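Local coordinates for Serine/threonine-protein kinase Tel1 (Chaetomium thermophilum, PDB 6SKY), which phosphorylates serine and threonine residues of proteins using ATP, as the fungal ATM kinase of DNA damage signalling, at the interface of chains A and B. Sequence-based numbering; all coordinates share one arbitrary frame. Chains: chain A/B, Serine/threonine-protein kinase Tel1.

Contact 1: the interface of chains A and B. Residues chain A 1956-1957, 1960-1961; chain B 1990, 2179, 2182.
Helix 1953-1968 of chain A packs against helix 2178-2189 of chain B and against B:Leu1990, which lies in the short link between helices 1974-1988 and 1991-1999. All of these elements belong to the alpha-solenoid FAT region, and the patch is part of the two-fold interface of the Tel1 dimer. Chain A offers a low surface made by A:Ala1957, A:Gly1960 and A:Ala1961, neighbours on successive turns of one helix. Of the chain A residues here, A:Ala1957 has the most surface hidden, 38 Å², and its methyl CB meets two residues of the opposing helix. As modelled, the side-chain amide of B:Gln2179 turns its amino end to this methyl, with NE2 3.3 Å from A:Ala1957 CB. The chain leaves with CG anti to the backbone N (chi1 -169°) and bends at chi2 (57°), which carries the amide across to helix 1953-1968. Its other end as modelled, B:Gln2179 OE1, comes to 3.5 Å from the backbone oxygen O of A:Ala1957; no bond is assigned to this pair, and the two ends of the amide could be exchanged at this resolution. B:Leu2182, one turn further along helix 2178-2189, brings methyl CD2 to 4.0 Å from A:Ala1957 CB, adding an apolar neighbour to the same methyl. Beyond the glutamine, B:Leu1990 sits over the glycine with its CG beside its own backbone N (chi1 -56°). Because A:Gly1960 has no side chain, this leucine can rest directly on the helix backbone. A:Leu1956 borders the leucine more loosely, its backbone O 4.5 Å from B:Leu1990 CD2. The same methyl, CD2, touches A:Gly1960 CA at 3.8 Å.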
ATOM      1  N   LEU A1956       6.357  15.052  -2.974  1.00 36.96           N
ATOM      2  CA  LEU A1956       7.612  15.400  -2.325  1.00 36.96           C
ATOM      3  C   LEU A1956       8.764  14.587  -2.887  1.00 36.96           C
ATOM      4  O   LEU A1956       9.870  15.102  -3.038  1.00 36.96           O
ATOM      5  CB  LEU A1956       7.490  15.195  -0.819  1.00 36.96           C
ATOM      6  CG  LEU A1956       8.764  15.280   0.009  1.00 36.96           C
ATOM      7  CD1 LEU A1956       9.393  16.634  -0.125  1.00 36.96           C
ATOM      8  CD2 LEU A1956       8.451  14.998   1.451  1.00 36.96           C
ATOM      9  N   ALA A1957       8.516  13.327  -3.244  1.00 31.63           N
ATOM     10  CA  ALA A1957       9.555  12.503  -3.854  1.00 31.63           C
ATOM     11  C   ALA A1957      10.022  13.078  -5.187  1.00 31.63           C
ATOM     12  O   ALA A1957      11.217  13.324  -5.395  1.00 31.63           O
ATOM     13  CB  ALA A1957       9.035  11.083  -4.042  1.00 31.63           C
ATOM     14  N   GLY A1960      11.647  16.544  -4.753  1.00 30.17           N
ATOM     15  CA  GLY A1960      12.986  16.457  -4.212  1.00 30.17           C
ATOM     16  C   GLY A1960      13.991  15.989  -5.237  1.00 30.17           C
ATOM     17  O   GLY A1960      15.117  16.480  -5.282  1.00 30.17           O
ATOM     18  N   ALA A1961      13.601  15.043  -6.086  1.00 27.45           N
ATOM     19  CA  ALA A1961      14.510  14.603  -7.139  1.00 27.45           C
ATOM     20  C   ALA A1961      14.814  15.735  -8.113  1.00 27.45           C
ATOM     21  O   ALA A1961      15.979  15.986  -8.445  1.00 27.45           O
ATOM     22  CB  ALA A1961      13.925  13.399  -7.867  1.00 27.45           C
TER
ATOM     23  N   LEU B1990      17.020  12.746  -0.552  1.00 33.12           N
ATOM     24  CA  LEU B1990      16.619  14.138  -0.640  1.00 33.12           C
ATOM     25  C   LEU B1990      17.727  15.030  -0.109  1.00 33.12           C
ATOM     26  O   LEU B1990      17.726  15.389   1.067  1.00 33.12           O
ATOM     27  CB  LEU B1990      15.327  14.354   0.138  1.00 33.12           C
ATOM     28  CG  LEU B1990      14.207  13.438  -0.328  1.00 33.12           C
ATOM     29  CD1 LEU B1990      12.976  13.650   0.505  1.00 33.12           C
ATOM     30  CD2 LEU B1990      13.915  13.707  -1.774  1.00 33.12           C
ATOM     31  N   GLN B2179      13.318   5.815  -4.174  1.00 24.44           N
ATOM     32  CA  GLN B2179      13.848   7.164  -4.253  1.00 24.44           C
ATOM     33  C   GLN B2179      15.171   7.202  -4.999  1.00 24.44           C
ATOM     34  O   GLN B2179      15.467   8.187  -5.674  1.00 24.44           O
ATOM     35  CB  GLN B2179      13.992   7.743  -2.853  1.00 24.44           C
ATOM     36  CG  GLN B2179      14.284   9.221  -2.829  1.00 24.44           C
ATOM     37  CD  GLN B2179      13.242  10.030  -3.542  1.00 24.44           C
ATOM     38  OE1 GLN B2179      13.553  10.938  -4.303  1.00 24.44           O
ATOM     39  NE2 GLN B2179      11.990   9.707  -3.294  1.00 24.44           N
ATOM     40  N   LEU B2182      14.417   7.037  -8.691  1.00 22.57           N
ATOM     41  CA  LEU B2182      13.893   8.342  -9.073  1.00 22.57           C
ATOM     42  C   LEU B2182      15.012   9.361  -9.233  1.00 22.57           C
ATOM     43  O   LEU B2182      15.072  10.084 -10.234  1.00 22.57           O
ATOM     44  CB  LEU B2182      12.888   8.798  -8.025  1.00 22.57           C
ATOM     45  CG  LEU B2182      11.743   9.704  -8.420  1.00 22.57           C
ATOM     46  CD1 LEU B2182      11.163   9.232  -9.714  1.00 22.57           C
ATOM     47  CD2 LEU B2182      10.724   9.627  -7.342  1.00 22.57           C
TER

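Contact 2: the interface of chains A and B. Residues chain A 2788, 2793, 2795; chain B 2314.
B:Arg2314, on helix 2306-2328 of the FAT region, reaches A:Leu2795, A:Arg2788 and A:Pro2793 in the kinase region of the other chain. It loses 70 Å² to its partner, against 28 Å² for A:Leu2795 and 19 Å² for A:Arg2788. The arginine leaves its helix with CG anti to the backbone N (chi1 171°), runs straight at chi2 and bends at chi3 (65°), placing the guanidinium among the residues of chain A. There one face of the group receives A:Leu2795 CD2, which stands 4.0 Å above its plane and is displaced toward the rim. The two side chains approach from opposite directions, and the other leucine branch, CD1, lies 3.8 Å from B:Arg2314 NH1. A:Pro2793 lies over the same face as the leucine, its CG beside the terminal amino group, 3.7 Å from B:Arg2314 NH2. Further back along the chain, B:Arg2314 CD passes 3.9 Å from the backbone O of A:Arg2788, in the 3-10 helix 2786-2789. The guanidinium of A:Arg2788 turns a face to the same leucine methyl, CD2, which therefore lies between two arginine groups. The two like charges stay apart, A:Arg2788 NH2 being 6.2 Å from B:Arg2314 NE. The chain A residues follow the magnesium-binding A:Asp2779 of the Asp-Leu-Gly motif, in the activation segment of a PI3K-related kinase. By packing a FAT helix of one protomer on this segment of the other, the site may help hold the activation segment in the autoinhibited, ATP-bound dimer.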
ATOM      1  N   ARG A2788     -27.896 -13.360 -20.332  1.00 41.11           N
ATOM      2  CA  ARG A2788     -27.060 -14.094 -21.266  1.00 41.11           C
ATOM      3  C   ARG A2788     -27.527 -15.525 -21.455  1.00 41.11           C
ATOM      4  O   ARG A2788     -26.806 -16.328 -22.052  1.00 41.11           O
ATOM      5  CB  ARG A2788     -25.602 -14.060 -20.821  1.00 41.11           C
ATOM      6  CG  ARG A2788     -25.367 -14.344 -19.371  1.00 41.11           C
ATOM      7  CD  ARG A2788     -23.929 -14.047 -19.038  1.00 41.11           C
ATOM      8  NE  ARG A2788     -23.660 -12.619 -19.113  1.00 41.11           N
ATOM      9  CZ  ARG A2788     -22.490 -12.095 -19.456  1.00 41.11           C
ATOM     10  NH1 ARG A2788     -22.337 -10.779 -19.491  1.00 41.11           N
ATOM     11  NH2 ARG A2788     -21.477 -12.886 -19.781  1.00 41.11           N
ATOM     12  N   PRO A2793     -28.097 -13.717 -26.790  1.00 37.16           N
ATOM     13  CA  PRO A2793     -27.678 -13.299 -25.451  1.00 37.16           C
ATOM     14  C   PRO A2793     -27.230 -11.846 -25.394  1.00 37.16           C
ATOM     15  O   PRO A2793     -26.834 -11.245 -26.391  1.00 37.16           O
ATOM     16  CB  PRO A2793     -26.512 -14.240 -25.144  1.00 37.16           C
ATOM     17  CG  PRO A2793     -26.639 -15.343 -26.106  1.00 37.16           C
ATOM     18  CD  PRO A2793     -27.233 -14.772 -27.326  1.00 37.16           C
ATOM     19  N   LEU A2795     -24.370  -9.966 -24.002  1.00 34.78           N
ATOM     20  CA  LEU A2795     -23.020 -10.268 -23.550  1.00 34.78           C
ATOM     21  C   LEU A2795     -22.196  -9.010 -23.298  1.00 34.78           C
ATOM     22  O   LEU A2795     -20.996  -8.979 -23.559  1.00 34.78           O
ATOM     23  CB  LEU A2795     -22.317 -11.171 -24.556  1.00 34.78           C
ATOM     24  CG  LEU A2795     -23.029 -12.483 -24.894  1.00 34.78           C
ATOM     25  CD1 LEU A2795     -22.341 -13.175 -26.041  1.00 34.78           C
ATOM     26  CD2 LEU A2795     -23.096 -13.398 -23.696  1.00 34.78           C
TER
ATOM     27  N   ARG B2314     -20.860 -22.517 -21.989  1.00 65.81           N
ATOM     28  CA  ARG B2314     -22.197 -22.069 -22.357  1.00 65.81           C
ATOM     29  C   ARG B2314     -22.554 -22.525 -23.763  1.00 65.81           C
ATOM     30  O   ARG B2314     -23.655 -23.028 -24.002  1.00 65.81           O
ATOM     31  CB  ARG B2314     -22.288 -20.547 -22.239  1.00 65.81           C
ATOM     32  CG  ARG B2314     -23.571 -19.958 -22.799  1.00 65.81           C
ATOM     33  CD  ARG B2314     -23.620 -18.446 -22.663  1.00 65.81           C
ATOM     34  NE  ARG B2314     -22.590 -17.789 -23.456  1.00 65.81           N
ATOM     35  CZ  ARG B2314     -22.732 -17.463 -24.734  1.00 65.81           C
ATOM     36  NH1 ARG B2314     -21.743 -16.868 -25.383  1.00 65.81           N
ATOM     37  NH2 ARG B2314     -23.861 -17.739 -25.364  1.00 65.81           N
TER

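Contacts 1 and 2 lie about 50 Å apart, measured between the centres of their C-alpha atoms, and share no residue or secondary-structure element. Contact 1 joins FAT to FAT near the dimer axis, whereas contact 2 brings FAT helix 2306-2328 of chain B across to the kinase region of chain A. Two-fold symmetry repeats both with the chains exchanged, so each protomer both offers the arginine of contact 2 and receives its partner's. Such separated attachments may limit rocking of one protomer on the other, and could couple the dimer's FAT arrangement to the activation segments.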